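Local coordinates for protein glycosyltransferase (Rickettsia africae, PDB 7MI0) that probably transfers a sugar from an activated donor to an acceptor, as a GT-B-fold glycosyltransferase whose substrates are not established, at residues Tyr286-Glu300 and Glu308-Gly322. Sequence-based numbering, arbitrary orientation.
Sequences YGISDIIISASIEPE and EGQAMKKLVIATNIG
Parallel strands 291-294 and 315-319 pair side by side in the beta-alpha-beta unit whose crossover is helix 304-311. Their backbones are joined by Ile292 N to Leu315 O (3.0 Å), Ile317 N to Ile292 O (3.0 Å) and Ser294 N to Ile317 O (2.9 Å), with a weak bond from Leu315 N to Asp290 O at one end and another from Thr319 N to Ser294 O at the other. On the sheet face of Ile291, Ile293, Leu315 and Ile317, the side chains of Ile293 and Ile317 run alongside each other, CD1 of Ile293 lying 3.8 Å from CB of Ile317; helix 342-355 covers Ile291 and Ile317. The other face, with Ile292 and Val316, is backed by the crossover helix. There the Tyr286 ring has Glu308 C over one face, and its OH donates to the anti lone pair of Glu308 OE1 (2.8 Å), ring and carboxylate standing 87° apart. Glu308 OE2 pairs with Arg304, so both carboxylate oxygens are engaged. CB of Lys314 rests against Ile292 CG1, and a bend at chi2 (-57°) turns the rest of the chain so that NZ reaches Ser289 O (2.9 Å), with a weaker bond to Gly287 O; the ammonium thus bridges two backbone carbonyls just ahead of strand 291-294. At the C-terminal end of the pair, Thr319 OG1 donates a hydrogen bond to Ser296 O (2.8 Å), in the carbonyl plane and on a lone pair; past it, Ile321 CG1 packs on Pro299 CB (3.6 Å). Such right-handed strand-helix-strand pairing, within a sheet of order 3-2-1-4-5-6, is typical of the Rossmann-like C-terminal domain of GT-B glycosyltransferases.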
# COMPACT_ATOMS: atom_id res chain seq x y z
N TYR A 286 -4.27 -15.29 6.13
CA TYR A 286 -5.43 -14.56 6.62
C TYR A 286 -6.54 -15.52 7.02
O TYR A 286 -7.14 -15.39 8.09
CB TYR A 286 -5.93 -13.57 5.56
CG TYR A 286 -5.15 -12.28 5.46
CD1 TYR A 286 -5.27 -11.29 6.42
CD2 TYR A 286 -4.32 -12.03 4.37
CE1 TYR A 286 -4.57 -10.10 6.32
CE2 TYR A 286 -3.62 -10.84 4.25
CZ TYR A 286 -3.75 -9.88 5.23
OH TYR A 286 -3.06 -8.70 5.12
N GLY A 287 -6.82 -16.51 6.16
CA GLY A 287 -7.93 -17.41 6.41
C GLY A 287 -7.81 -18.17 7.71
O GLY A 287 -8.83 -18.47 8.34
N ILE A 288 -6.58 -18.50 8.13
CA ILE A 288 -6.40 -19.22 9.39
C ILE A 288 -6.41 -18.31 10.60
O ILE A 288 -6.44 -18.79 11.73
CB ILE A 288 -5.09 -20.03 9.43
CG1 ILE A 288 -3.87 -19.10 9.42
CG2 ILE A 288 -5.04 -21.02 8.28
CD1 ILE A 288 -2.55 -19.81 9.59
N SER A 289 -6.41 -17.00 10.39
CA SER A 289 -6.35 -16.04 11.48
C SER A 289 -7.75 -15.53 11.82
O SER A 289 -8.67 -15.58 11.01
CB SER A 289 -5.44 -14.87 11.12
OG SER A 289 -4.24 -15.33 10.53
N ASP A 290 -7.88 -15.03 13.04
CA ASP A 290 -9.11 -14.40 13.50
C ASP A 290 -8.97 -12.91 13.74
O ASP A 290 -9.95 -12.18 13.60
CB ASP A 290 -9.59 -15.07 14.80
CG ASP A 290 -9.62 -16.59 14.70
OD1 ASP A 290 -10.26 -17.12 13.77
OD2 ASP A 290 -8.98 -17.25 15.54
N ILE A 291 -7.77 -12.43 14.10
CA ILE A 291 -7.52 -11.02 14.38
C ILE A 291 -6.26 -10.58 13.64
O ILE A 291 -5.22 -11.25 13.73
CB ILE A 291 -7.37 -10.77 15.89
CG1 ILE A 291 -8.64 -11.17 16.63
CG2 ILE A 291 -7.02 -9.31 16.16
CD1 ILE A 291 -8.43 -11.35 18.12
N ILE A 292 -6.35 -9.47 12.91
CA ILE A 292 -5.23 -8.90 12.16
C ILE A 292 -4.77 -7.62 12.85
O ILE A 292 -5.60 -6.84 13.33
CB ILE A 292 -5.60 -8.62 10.70
CG1 ILE A 292 -6.31 -9.82 10.08
CG2 ILE A 292 -4.36 -8.29 9.89
CD1 ILE A 292 -5.45 -11.05 10.01
N ILE A 293 -3.46 -7.40 12.89
CA ILE A 293 -2.88 -6.31 13.67
C ILE A 293 -2.03 -5.43 12.76
O ILE A 293 -1.11 -5.91 12.09
CB ILE A 293 -2.02 -6.83 14.84
CG1 ILE A 293 -2.86 -7.70 15.78
CG2 ILE A 293 -1.40 -5.66 15.58
CD1 ILE A 293 -3.92 -6.95 16.54
N SER A 294 -2.33 -4.13 12.75
CA SER A 294 -1.39 -3.09 12.33
C SER A 294 -1.10 -2.23 13.55
O SER A 294 -2.02 -1.61 14.10
CB SER A 294 -1.95 -2.24 11.20
OG SER A 294 -1.26 -1.00 11.15
N ALA A 295 0.16 -2.19 13.96
CA ALA A 295 0.54 -1.54 15.20
C ALA A 295 1.58 -0.45 14.96
O ALA A 295 2.36 -0.12 15.86
CB ALA A 295 1.07 -2.56 16.20
N SER A 296 1.59 0.13 13.76
CA SER A 296 2.63 1.09 13.40
C SER A 296 2.57 2.30 14.31
O SER A 296 1.49 2.84 14.58
CB SER A 296 2.47 1.51 11.94
OG SER A 296 2.38 0.39 11.08
N ILE A 297 3.74 2.73 14.79
CA ILE A 297 3.83 3.89 15.67
C ILE A 297 4.27 5.14 14.93
O ILE A 297 4.32 6.22 15.53
CB ILE A 297 4.76 3.61 16.86
CG1 ILE A 297 6.17 3.29 16.36
CG2 ILE A 297 4.23 2.45 17.67
CD1 ILE A 297 7.11 2.84 17.45
N GLU A 298 4.60 5.02 13.64
CA GLU A 298 4.82 6.14 12.75
C GLU A 298 3.84 6.05 11.59
O GLU A 298 3.54 4.94 11.12
CB GLU A 298 6.27 6.18 12.24
CG GLU A 298 7.28 6.58 13.32
CD GLU A 298 8.71 6.72 12.80
OE1 GLU A 298 8.90 7.04 11.61
OE2 GLU A 298 9.65 6.50 13.61
N PRO A 299 3.30 7.17 11.12
CA PRO A 299 2.15 7.11 10.22
C PRO A 299 2.48 6.46 8.89
O PRO A 299 3.61 6.54 8.39
CB PRO A 299 1.76 8.58 10.03
CG PRO A 299 3.04 9.32 10.27
CD PRO A 299 3.77 8.55 11.33
N GLU A 300 1.48 5.80 8.32
CA GLU A 300 1.58 5.19 7.00
C GLU A 300 0.59 5.85 6.07
O GLU A 300 -0.52 6.20 6.49
CB GLU A 300 1.33 3.68 7.06
CG GLU A 300 2.39 2.92 7.83
CD GLU A 300 2.12 1.43 7.85
OE1 GLU A 300 1.16 1.00 8.53
OE2 GLU A 300 2.88 0.69 7.18
N GLU A 308 -6.62 -5.44 3.35
CA GLU A 308 -6.54 -6.86 3.03
C GLU A 308 -7.24 -7.70 4.09
O GLU A 308 -7.94 -8.66 3.76
CB GLU A 308 -5.08 -7.30 2.89
CG GLU A 308 -4.48 -7.00 1.54
CD GLU A 308 -3.01 -7.37 1.46
OE1 GLU A 308 -2.45 -7.82 2.49
OE2 GLU A 308 -2.41 -7.20 0.38
N GLY A 309 -7.06 -7.35 5.36
CA GLY A 309 -7.74 -8.09 6.42
C GLY A 309 -9.24 -7.89 6.40
O GLY A 309 -10.01 -8.83 6.64
N GLN A 310 -9.69 -6.66 6.12
CA GLN A 310 -11.12 -6.42 6.01
C GLN A 310 -11.72 -7.21 4.85
O GLN A 310 -12.84 -7.72 4.96
CB GLN A 310 -11.38 -4.92 5.83
CG GLN A 310 -11.27 -4.12 7.09
CD GLN A 310 -11.47 -2.64 6.83
OE1 GLN A 310 -10.76 -2.04 6.02
NE2 GLN A 310 -12.43 -2.04 7.52
N ALA A 311 -10.99 -7.32 3.74
CA ALA A 311 -11.48 -8.11 2.62
C ALA A 311 -11.68 -9.57 3.01
O ALA A 311 -12.57 -10.25 2.46
CB ALA A 311 -10.51 -8.00 1.44
N MET A 312 -10.89 -10.08 3.95
CA MET A 312 -10.94 -11.48 4.33
C MET A 312 -11.91 -11.74 5.47
O MET A 312 -11.89 -12.84 6.05
CB MET A 312 -9.54 -11.97 4.70
CG MET A 312 -8.57 -12.00 3.53
SD MET A 312 -9.12 -13.01 2.14
CE MET A 312 -9.17 -14.63 2.89
N LYS A 313 -12.76 -10.77 5.81
CA LYS A 313 -13.81 -10.93 6.83
C LYS A 313 -13.22 -11.21 8.21
O LYS A 313 -13.69 -12.09 8.94
CB LYS A 313 -14.82 -12.02 6.44
CG LYS A 313 -15.70 -11.70 5.23
CD LYS A 313 -16.64 -12.86 4.90
CE LYS A 313 -17.75 -12.43 3.94
NZ LYS A 313 -18.70 -13.53 3.61
N LYS A 314 -12.20 -10.44 8.58
CA LYS A 314 -11.51 -10.62 9.85
C LYS A 314 -11.79 -9.45 10.80
O LYS A 314 -12.23 -8.38 10.38
CB LYS A 314 -10.00 -10.76 9.63
CG LYS A 314 -9.63 -11.91 8.72
CD LYS A 314 -10.18 -13.22 9.26
CE LYS A 314 -10.10 -14.31 8.21
NZ LYS A 314 -10.42 -15.66 8.75
N LEU A 315 -11.54 -9.68 12.08
CA LEU A 315 -11.52 -8.58 13.04
C LEU A 315 -10.18 -7.88 12.94
O LEU A 315 -9.13 -8.50 13.11
CB LEU A 315 -11.76 -9.10 14.46
CG LEU A 315 -13.15 -9.67 14.75
CD1 LEU A 315 -13.28 -10.00 16.22
CD2 LEU A 315 -14.25 -8.71 14.29
N VAL A 316 -10.21 -6.58 12.64
CA VAL A 316 -9.02 -5.80 12.31
C VAL A 316 -8.79 -4.75 13.39
O VAL A 316 -9.71 -4.02 13.76
CB VAL A 316 -9.15 -5.14 10.92
CG1 VAL A 316 -8.15 -4.01 10.79
CG2 VAL A 316 -8.96 -6.18 9.82
N ILE A 317 -7.55 -4.67 13.86
CA ILE A 317 -7.14 -3.71 14.87
C ILE A 317 -5.96 -2.93 14.31
O ILE A 317 -4.91 -3.51 14.00
CB ILE A 317 -6.75 -4.41 16.19
CG1 ILE A 317 -7.93 -5.20 16.74
CG2 ILE A 317 -6.26 -3.41 17.20
CD1 ILE A 317 -7.63 -5.88 18.06
N ALA A 318 -6.12 -1.61 14.16
CA ALA A 318 -5.09 -0.76 13.57
C ALA A 318 -4.85 0.47 14.45
O ALA A 318 -5.76 0.98 15.11
CB ALA A 318 -5.47 -0.30 12.17
N THR A 319 -3.60 0.94 14.43
CA THR A 319 -3.25 2.15 15.16
C THR A 319 -3.82 3.37 14.46
O THR A 319 -3.78 3.47 13.23
CB THR A 319 -1.73 2.29 15.29
OG1 THR A 319 -1.11 1.97 14.04
CG2 THR A 319 -1.21 1.37 16.36
N ASN A 320 -4.35 4.30 15.25
CA ASN A 320 -5.02 5.48 14.72
C ASN A 320 -3.96 6.51 14.33
O ASN A 320 -3.68 7.48 15.04
CB ASN A 320 -6.00 6.04 15.74
CG ASN A 320 -6.69 7.28 15.25
OD1 ASN A 320 -6.63 7.61 14.06
ND2 ASN A 320 -7.36 7.99 16.15
N ILE A 321 -3.35 6.29 13.17
CA ILE A 321 -2.22 7.11 12.76
C ILE A 321 -2.02 7.00 11.25
O ILE A 321 -2.05 5.91 10.68
CB ILE A 321 -0.95 6.70 13.54
CG1 ILE A 321 0.22 7.61 13.19
CG2 ILE A 321 -0.59 5.24 13.27
CD1 ILE A 321 1.49 7.21 13.89
N GLY A 322 -1.83 8.15 10.60
CA GLY A 322 -1.67 8.13 9.16
C GLY A 322 -2.95 7.68 8.47
O GLY A 322 -4.06 7.83 8.99